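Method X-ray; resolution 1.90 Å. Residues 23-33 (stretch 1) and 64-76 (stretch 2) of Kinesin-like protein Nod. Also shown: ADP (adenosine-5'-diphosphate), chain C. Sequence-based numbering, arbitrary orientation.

Stretch 1, residues 23-33: AVRIAVREAPY
Stretch 2 64-76: HFDHAFPATISQD

How do the backbones lie? Strand 23-30 and the short strand 67-69 run parallel, 11° apart and 4.7 Å at closest approach, pairing Ala-27 with His-67, Val-28 with Ala-68 and Arg-29 with Phe-69. Extended torsions (Val-28 -127/137, His-67 -151/135) support the ladder: Val-28 N to His-67 O, 3.0 Å; Phe-69 N to Val-28 O, 2.8 Å; Glu-30 N to Phe-69 O, 2.9 Å.

What fills the hollows? Ala-27 puts CB 3.6 Å from His-67 CB and 3.9 Å from Phe-69 CE2, on the face those three share. Phe-65 (chi1 m) packs CD2 at 3.2 Å from CG2 of Val-28 (t) and CD1 at 3.7 Å from CG2 of Ile-26 (m, t).

How is the start of the ladder fastened? Asp-66 (m) accepts from Ile-26 N through OD1 at 2.9 Å, while Asp-66 N returns a bond to Ile-26 O, also 2.9 Å.

What secures the far end? Pro-70 to Ile-73 form a type I turn. Glu-30 (t, t) extends so that OE1 takes Ala-71 N at 3.0 Å. Arg-29, t through chi3, reaches to Ile-73 and Gln-75: NH1 meets Gln-75 OE1 at 2.7 Å and NH2 meets Ile-73 O at 3.1 Å, both at the guanidinium edge, leaving one face to ADP N6, 3.6 Å from Arg-29 NH2.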

ATOM      1  N   ALA A  23      -8.190  -8.235  -8.722  1.00 29.69           N
ATOM      2  CA  ALA A  23      -7.655  -7.145  -9.523  1.00 28.14           C
ATOM      3  C   ALA A  23      -6.299  -6.679  -9.021  1.00 26.17           C
ATOM      4  O   ALA A  23      -6.093  -6.512  -7.819  1.00 25.56           O
ATOM      5  CB  ALA A  23      -8.640  -5.972  -9.526  1.00 27.15           C
ATOM      6  N   VAL A  24      -5.368  -6.498  -9.951  1.00 25.29           N
ATOM      7  CA  VAL A  24      -4.038  -6.003  -9.626  1.00 23.58           C
ATOM      8  C   VAL A  24      -3.911  -4.714 -10.429  1.00 24.07           C
ATOM      9  O   VAL A  24      -3.897  -4.745 -11.657  1.00 23.89           O
ATOM     10  CB  VAL A  24      -2.935  -6.996 -10.043  1.00 24.30           C
ATOM     11  CG1 VAL A  24      -1.566  -6.408  -9.725  1.00 24.13           C
ATOM     12  CG2 VAL A  24      -3.113  -8.318  -9.293  1.00 23.53           C
ATOM     13  N   ARG A  25      -3.843  -3.584  -9.732  1.00 20.04           N
ATOM     14  CA  ARG A  25      -3.759  -2.281 -10.377  1.00 20.00           C
ATOM     15  C   ARG A  25      -2.433  -1.569 -10.109  1.00 18.37           C
ATOM     16  O   ARG A  25      -1.829  -1.723  -9.042  1.00 19.01           O
ATOM     17  CB  ARG A  25      -4.914  -1.394  -9.892  1.00 20.51           C
ATOM     18  CG  ARG A  25      -6.312  -1.985 -10.038  1.00 27.18           C
ATOM     19  CD  ARG A  25      -6.695  -2.251 -11.487  1.00 33.35           C
ATOM     20  NE  ARG A  25      -8.096  -1.907 -11.752  1.00 40.72           N
ATOM     21  CZ  ARG A  25      -8.531  -0.662 -11.927  1.00 43.82           C
ATOM     22  NH1 ARG A  25      -7.670   0.348 -11.870  1.00 44.50           N
ATOM     23  NH2 ARG A  25      -9.819  -0.422 -12.147  1.00 45.17           N
ATOM     24  N   ILE A  26      -1.988  -0.782 -11.081  1.00 17.68           N
ATOM     25  CA  ILE A  26      -0.743  -0.044 -10.939  1.00 18.57           C
ATOM     26  C   ILE A  26      -0.937   1.429 -11.279  1.00 17.73           C
ATOM     27  O   ILE A  26      -1.470   1.784 -12.336  1.00 15.52           O
ATOM     28  CB  ILE A  26       0.358  -0.636 -11.842  1.00 21.65           C
ATOM     29  CG1 ILE A  26       0.682  -2.058 -11.368  1.00 23.20           C
ATOM     30  CG2 ILE A  26       1.618   0.242 -11.788  1.00 20.86           C
ATOM     31  CD1 ILE A  26       1.689  -2.794 -12.200  1.00 30.71           C
ATOM     32  N   ALA A  27      -0.508   2.283 -10.359  1.00 14.63           N
ATOM     33  CA  ALA A  27      -0.621   3.716 -10.541  1.00 15.53           C
ATOM     34  C   ALA A  27       0.740   4.361 -10.318  1.00 15.74           C
ATOM     35  O   ALA A  27       1.576   3.820  -9.592  1.00 14.82           O
ATOM     36  CB  ALA A  27      -1.620   4.285  -9.546  1.00 16.48           C
ATOM     37  N   VAL A  28       0.955   5.508 -10.952  1.00 13.41           N
ATOM     38  CA  VAL A  28       2.190   6.258 -10.798  1.00 15.01           C
ATOM     39  C   VAL A  28       1.830   7.677 -10.401  1.00 15.65           C
ATOM     40  O   VAL A  28       0.894   8.277 -10.943  1.00 16.07           O
ATOM     41  CB  VAL A  28       3.013   6.312 -12.107  1.00 15.83           C
ATOM     42  CG1 VAL A  28       4.291   7.120 -11.881  1.00 18.68           C
ATOM     43  CG2 VAL A  28       3.373   4.898 -12.548  1.00 23.60           C
ATOM     44  N   ARG A  29       2.575   8.207  -9.439  1.00 15.16           N
ATOM     45  CA  ARG A  29       2.361   9.572  -8.986  1.00 14.82           C
ATOM     46  C   ARG A  29       3.670  10.336  -9.054  1.00 15.85           C
ATOM     47  O   ARG A  29       4.659   9.947  -8.435  1.00 15.14           O
ATOM     48  CB  ARG A  29       1.836   9.611  -7.545  1.00 13.15           C
ATOM     49  CG  ARG A  29       1.428  11.029  -7.109  1.00 13.95           C
ATOM     50  CD  ARG A  29       0.917  11.102  -5.660  1.00 13.85           C
ATOM     51  NE  ARG A  29       0.195  12.360  -5.426  1.00 14.74           N
ATOM     52  CZ  ARG A  29      -0.363  12.714  -4.275  1.00 16.54           C
ATOM     53  NH1 ARG A  29      -0.280  11.903  -3.229  1.00 16.14           N
ATOM     54  NH2 ARG A  29      -1.024  13.863  -4.178  1.00 20.23           N
ATOM     55  N   GLU A  30       3.663  11.425  -9.810  1.00 16.17           N
ATOM     56  CA  GLU A  30       4.836  12.267  -9.964  1.00 17.89           C
ATOM     57  C   GLU A  30       4.947  13.170  -8.741  1.00 17.33           C
ATOM     58  O   GLU A  30       3.977  13.821  -8.364  1.00 16.67           O
ATOM     59  CB  GLU A  30       4.699  13.128 -11.224  1.00 19.35           C
ATOM     60  CG  GLU A  30       5.793  14.178 -11.390  1.00 20.84           C
ATOM     61  CD  GLU A  30       5.547  15.085 -12.590  1.00 25.11           C
ATOM     62  OE1 GLU A  30       4.410  15.575 -12.732  1.00 25.17           O
ATOM     63  OE2 GLU A  30       6.487  15.313 -13.379  1.00 28.92           O
ATOM     64  N   ALA A  31       6.118  13.195  -8.110  1.00 18.90           N
ATOM     65  CA  ALA A  31       6.319  14.041  -6.936  1.00 19.49           C
ATOM     66  C   ALA A  31       6.435  15.500  -7.401  1.00 22.13           C
ATOM     67  O   ALA A  31       6.695  15.766  -8.580  1.00 19.68           O
ATOM     68  CB  ALA A  31       7.589  13.619  -6.195  1.00 19.21           C
ATOM     69  N   PRO A  32       6.218  16.464  -6.487  1.00 23.86           N
ATOM     70  CA  PRO A  32       6.308  17.893  -6.826  1.00 25.84           C
ATOM     71  C   PRO A  32       7.700  18.261  -7.327  1.00 27.35           C
ATOM     72  O   PRO A  32       8.701  17.693  -6.885  1.00 22.24           O
ATOM     73  CB  PRO A  32       6.003  18.588  -5.501  1.00 25.59           C
ATOM     74  CG  PRO A  32       5.112  17.621  -4.811  1.00 27.45           C
ATOM     75  CD  PRO A  32       5.761  16.288  -5.098  1.00 24.99           C
ATOM     76  N   TYR A  33       7.761  19.226  -8.237  1.00 31.86           N
ATOM     77  CA  TYR A  33       9.038  19.662  -8.779  1.00 38.58           C
ATOM     78  C   TYR A  33       9.643  20.744  -7.887  1.00 41.46           C
ATOM     79  O   TYR A  33       8.963  21.693  -7.496  1.00 41.82           O
ATOM     80  CB  TYR A  33       8.853  20.189 -10.207  1.00 42.79           C
ATOM     81  CG  TYR A  33      10.151  20.419 -10.954  1.00 47.75           C
ATOM     82  CD1 TYR A  33      11.015  21.455 -10.593  1.00 50.40           C
ATOM     83  CD2 TYR A  33      10.522  19.591 -12.013  1.00 50.32           C
ATOM     84  CE1 TYR A  33      12.216  21.661 -11.270  1.00 52.13           C
ATOM     85  CE2 TYR A  33      11.720  19.785 -12.698  1.00 51.71           C
ATOM     86  CZ  TYR A  33      12.562  20.821 -12.321  1.00 53.19           C
ATOM     87  OH  TYR A  33      13.752  21.016 -12.987  1.00 54.72           O
ATOM     88  N   HIS A  64       2.749   2.494 -19.651  1.00 19.09           N
ATOM     89  CA  HIS A  64       1.291   2.441 -19.585  1.00 20.70           C
ATOM     90  C   HIS A  64       0.810   1.683 -18.367  1.00 18.89           C
ATOM     91  O   HIS A  64       1.091   0.499 -18.215  1.00 19.26           O
ATOM     92  CB  HIS A  64       0.713   1.762 -20.823  1.00 24.24           C
ATOM     93  CG  HIS A  64       1.128   2.401 -22.106  1.00 27.29           C
ATOM     94  ND1 HIS A  64       2.256   2.017 -22.797  1.00 32.04           N
ATOM     95  CD2 HIS A  64       0.576   3.412 -22.815  1.00 31.05           C
ATOM     96  CE1 HIS A  64       2.382   2.766 -23.878  1.00 30.12           C
ATOM     97  NE2 HIS A  64       1.376   3.621 -23.912  1.00 32.09           N
ATOM     98  N   PHE A  65       0.063   2.361 -17.512  1.00 17.29           N
ATOM     99  CA  PHE A  65      -0.466   1.719 -16.321  1.00 19.82           C
ATOM    100  C   PHE A  65      -1.964   1.954 -16.220  1.00 18.62           C
ATOM    101  O   PHE A  65      -2.618   2.227 -17.222  1.00 19.73           O
ATOM    102  CB  PHE A  65       0.244   2.270 -15.099  1.00 22.51           C
ATOM    103  CG  PHE A  65       1.730   2.137 -15.177  1.00 26.80           C
ATOM    104  CD1 PHE A  65       2.314   0.886 -15.317  1.00 30.31           C
ATOM    105  CD2 PHE A  65       2.545   3.259 -15.152  1.00 29.71           C
ATOM    106  CE1 PHE A  65       3.692   0.749 -15.433  1.00 31.68           C
ATOM    107  CE2 PHE A  65       3.928   3.131 -15.268  1.00 32.07           C
ATOM    108  CZ  PHE A  65       4.497   1.874 -15.408  1.00 29.94           C
ATOM    109  N   ASP A  66      -2.512   1.840 -15.018  1.00 17.58           N
ATOM    110  CA  ASP A  66      -3.943   2.048 -14.833  1.00 17.64           C
ATOM    111  C   ASP A  66      -4.250   3.482 -14.450  1.00 18.28           C
ATOM    112  O   ASP A  66      -5.371   3.954 -14.636  1.00 19.82           O
ATOM    113  CB  ASP A  66      -4.477   1.124 -13.749  1.00 18.92           C
ATOM    114  CG  ASP A  66      -4.348  -0.334 -14.128  1.00 21.62           C
ATOM    115  OD1 ASP A  66      -3.562  -1.052 -13.475  1.00 19.00           O
ATOM    116  OD2 ASP A  66      -5.016  -0.758 -15.094  1.00 24.73           O
ATOM    117  N   HIS A  67      -3.247   4.166 -13.905  1.00 17.58           N
ATOM    118  CA  HIS A  67      -3.389   5.551 -13.469  1.00 20.16           C
ATOM    119  C   HIS A  67      -2.046   6.253 -13.568  1.00 19.46           C
ATOM    120  O   HIS A  67      -1.029   5.696 -13.178  1.00 20.14           O
ATOM    121  CB  HIS A  67      -3.843   5.612 -12.004  1.00 22.42           C
ATOM    122  CG  HIS A  67      -5.163   4.956 -11.741  1.00 23.90           C
ATOM    123  ND1 HIS A  67      -6.361   5.519 -12.126  1.00 24.10           N
ATOM    124  CD2 HIS A  67      -5.474   3.782 -11.142  1.00 24.99           C
ATOM    125  CE1 HIS A  67      -7.353   4.720 -11.774  1.00 26.11           C
ATOM    126  NE2 HIS A  67      -6.842   3.659 -11.175  1.00 24.42           N
ATOM    127  N   ALA A  68      -2.040   7.468 -14.104  1.00 20.56           N
ATOM    128  CA  ALA A  68      -0.812   8.254 -14.196  1.00 20.30           C
ATOM    129  C   ALA A  68      -1.187   9.634 -13.658  1.00 23.16           C
ATOM    130  O   ALA A  68      -1.863  10.416 -14.336  1.00 24.47           O
ATOM    131  CB  ALA A  68      -0.322   8.344 -15.645  1.00 21.05           C
ATOM    132  N   PHE A  69      -0.754   9.917 -12.430  1.00 20.00           N
ATOM    133  CA  PHE A  69      -1.063  11.170 -11.748  1.00 19.29           C
ATOM    134  C   PHE A  69       0.065  12.195 -11.768  1.00 20.51           C
ATOM    135  O   PHE A  69       1.147  11.947 -11.233  1.00 18.18           O
ATOM    136  CB  PHE A  69      -1.418  10.899 -10.279  1.00 19.88           C
ATOM    137  CG  PHE A  69      -2.533   9.906 -10.080  1.00 20.08           C
ATOM    138  CD1 PHE A  69      -3.824  10.185 -10.524  1.00 20.71           C
ATOM    139  CD2 PHE A  69      -2.298   8.703  -9.416  1.00 21.51           C
ATOM    140  CE1 PHE A  69      -4.864   9.284 -10.305  1.00 20.73           C
ATOM    141  CE2 PHE A  69      -3.335   7.793  -9.191  1.00 20.88           C
ATOM    142  CZ  PHE A  69      -4.617   8.083  -9.637  1.00 20.05           C
ATOM    143  N   PRO A  70      -0.173  13.365 -12.386  1.00 21.69           N
ATOM    144  CA  PRO A  70       0.866  14.399 -12.428  1.00 22.72           C
ATOM    145  C   PRO A  70       1.004  15.051 -11.051  1.00 21.86           C
ATOM    146  O   PRO A  70       0.151  14.859 -10.179  1.00 20.69           O
ATOM    147  CB  PRO A  70       0.347  15.367 -13.491  1.00 23.89           C
ATOM    148  CG  PRO A  70      -1.134  15.247 -13.354  1.00 26.68           C
ATOM    149  CD  PRO A  70      -1.333  13.752 -13.210  1.00 23.44           C
ATOM    150  N   ALA A  71       2.068  15.825 -10.860  1.00 21.56           N
ATOM    151  CA  ALA A  71       2.314  16.481  -9.583  1.00 22.70           C
ATOM    152  C   ALA A  71       1.166  17.381  -9.126  1.00 22.57           C
ATOM    153  O   ALA A  71       1.098  17.745  -7.961  1.00 24.91           O
ATOM    154  CB  ALA A  71       3.599  17.282  -9.656  1.00 21.54           C
ATOM    155  N   THR A  72       0.254  17.725 -10.029  1.00 21.84           N
ATOM    156  CA  THR A  72      -0.866  18.596  -9.675  1.00 24.25           C
ATOM    157  C   THR A  72      -2.074  17.887  -9.064  1.00 24.30           C
ATOM    158  O   THR A  72      -2.992  18.541  -8.582  1.00 24.93           O
ATOM    159  CB  THR A  72      -1.356  19.396 -10.902  1.00 24.50           C
ATOM    160  OG1 THR A  72      -1.609  18.497 -11.988  1.00 26.80           O
ATOM    161  CG2 THR A  72      -0.304  20.422 -11.325  1.00 25.20           C
ATOM    162  N   ILE A  73      -2.082  16.559  -9.086  1.00 23.85           N
ATOM    163  CA  ILE A  73      -3.204  15.806  -8.535  1.00 22.83           C
ATOM    164  C   ILE A  73      -3.253  15.921  -7.012  1.00 22.08           C
ATOM    165  O   ILE A  73      -2.249  15.714  -6.334  1.00 22.01           O
ATOM    166  CB  ILE A  73      -3.115  14.316  -8.923  1.00 23.77           C
ATOM    167  CG1 ILE A  73      -3.150  14.170 -10.445  1.00 24.35           C
ATOM    168  CG2 ILE A  73      -4.277  13.538  -8.302  1.00 23.46           C
ATOM    169  CD1 ILE A  73      -4.478  14.580 -11.078  1.00 27.74           C
ATOM    170  N   SER A  74      -4.422  16.259  -6.476  1.00 21.92           N
ATOM    171  CA  SER A  74      -4.572  16.390  -5.032  1.00 20.56           C
ATOM    172  C   SER A  74      -4.740  15.031  -4.364  1.00 20.79           C
ATOM    173  O   SER A  74      -4.976  14.025  -5.033  1.00 22.54           O
ATOM    174  CB  SER A  74      -5.787  17.252  -4.697  1.00 22.31           C
ATOM    175  OG  SER A  74      -6.989  16.558  -4.989  1.00 23.78           O
ATOM    176  N   GLN A  75      -4.627  15.016  -3.041  1.00 18.80           N
ATOM    177  CA  GLN A  75      -4.787  13.800  -2.251  1.00 18.15           C
ATOM    178  C   GLN A  75      -6.198  13.259  -2.444  1.00 18.01           C
ATOM    179  O   GLN A  75      -6.392  12.060  -2.640  1.00 18.21           O
ATOM    180  CB  GLN A  75      -4.567  14.103  -0.763  1.00 16.23           C
ATOM    181  CG  GLN A  75      -3.139  14.461  -0.355  1.00 16.47           C
ATOM    182  CD  GLN A  75      -2.216  13.251  -0.332  1.00 17.49           C
ATOM    183  OE1 GLN A  75      -2.137  12.500  -1.298  1.00 19.76           O
ATOM    184  NE2 GLN A  75      -1.505  13.068   0.769  1.00 16.07           N
ATOM    185  N   ASP A  76      -7.183  14.151  -2.387  1.00 18.15           N
ATOM    186  CA  ASP A  76      -8.579  13.763  -2.552  1.00 20.67           C
ATOM    187  C   ASP A  76      -8.810  13.029  -3.867  1.00 21.03           C
ATOM    188  O   ASP A  76      -9.400  11.946  -3.888  1.00 20.90           O
ATOM    189  CB  ASP A  76      -9.489  14.995  -2.477  1.00 24.49           C
ATOM    190  CG  ASP A  76     -10.927  14.683  -2.854  1.00 28.60           C
ATOM    191  OD1 ASP A  76     -11.326  14.976  -3.999  1.00 35.00           O
ATOM    192  OD2 ASP A  76     -11.658  14.132  -2.009  1.00 28.75           O
TER
HETATM  193  PB  ADP C 401       8.983   9.506   0.913  1.00 21.61           P
HETATM  194  O1B ADP C 401       8.752   8.754  -0.334  1.00 20.88           O
HETATM  195  O2B ADP C 401       8.042   8.934   2.028  1.00 21.88           O
HETATM  196  O3B ADP C 401      10.607   9.298   1.292  1.00 19.39           O
HETATM  197  PA  ADP C 401       7.602  11.781   1.629  1.00 26.15           P
HETATM  198  O1A ADP C 401       6.337  11.085   1.499  1.00 25.77           O
HETATM  199  O2A ADP C 401       8.144  11.710   3.116  1.00 28.02           O
HETATM  200  O3A ADP C 401       8.686  11.079   0.606  1.00 24.15           O
HETATM  201  O5' ADP C 401       7.425  13.291   1.132  1.00 29.16           O
HETATM  202  C5' ADP C 401       8.661  14.002   1.289  1.00 28.72           C
HETATM  203  C4' ADP C 401       8.346  15.494   1.430  1.00 28.12           C
HETATM  204  O4' ADP C 401       7.684  15.993   0.241  1.00 26.35           O
HETATM  205  C3' ADP C 401       7.364  15.747   2.635  1.00 28.74           C
HETATM  206  O3' ADP C 401       7.403  17.102   3.062  1.00 34.17           O
HETATM  207  C2' ADP C 401       6.002  15.698   1.828  1.00 27.58           C
HETATM  208  O2' ADP C 401       4.981  16.444   2.509  1.00 28.13           O
HETATM  209  C1' ADP C 401       6.349  16.446   0.513  1.00 27.17           C
HETATM  210  N9  ADP C 401       5.468  16.017  -0.572  1.00 26.24           N
HETATM  211  C8  ADP C 401       5.578  14.853  -1.298  1.00 22.73           C
HETATM  212  N7  ADP C 401       4.547  14.712  -2.101  1.00 24.03           N
HETATM  213  C5  ADP C 401       3.832  15.867  -2.087  1.00 24.49           C
HETATM  214  C6  ADP C 401       2.643  16.323  -2.710  1.00 23.87           C
HETATM  215  N6  ADP C 401       2.057  15.584  -3.721  1.00 24.96           N
HETATM  216  N1  ADP C 401       2.111  17.507  -2.322  1.00 24.86           N
HETATM  217  C2  ADP C 401       2.739  18.296  -1.445  1.00 24.24           C
HETATM  218  N3  ADP C 401       3.840  17.903  -0.812  1.00 26.18           N
HETATM  219  C4  ADP C 401       4.384  16.703  -1.057  1.00 25.16           C
HETATM  220  O   HOH W   1       0.379  14.595  -7.155  1.00 29.96           O
HETATM  221  O   HOH W   2       2.596  15.213  -6.446  1.00 45.91           O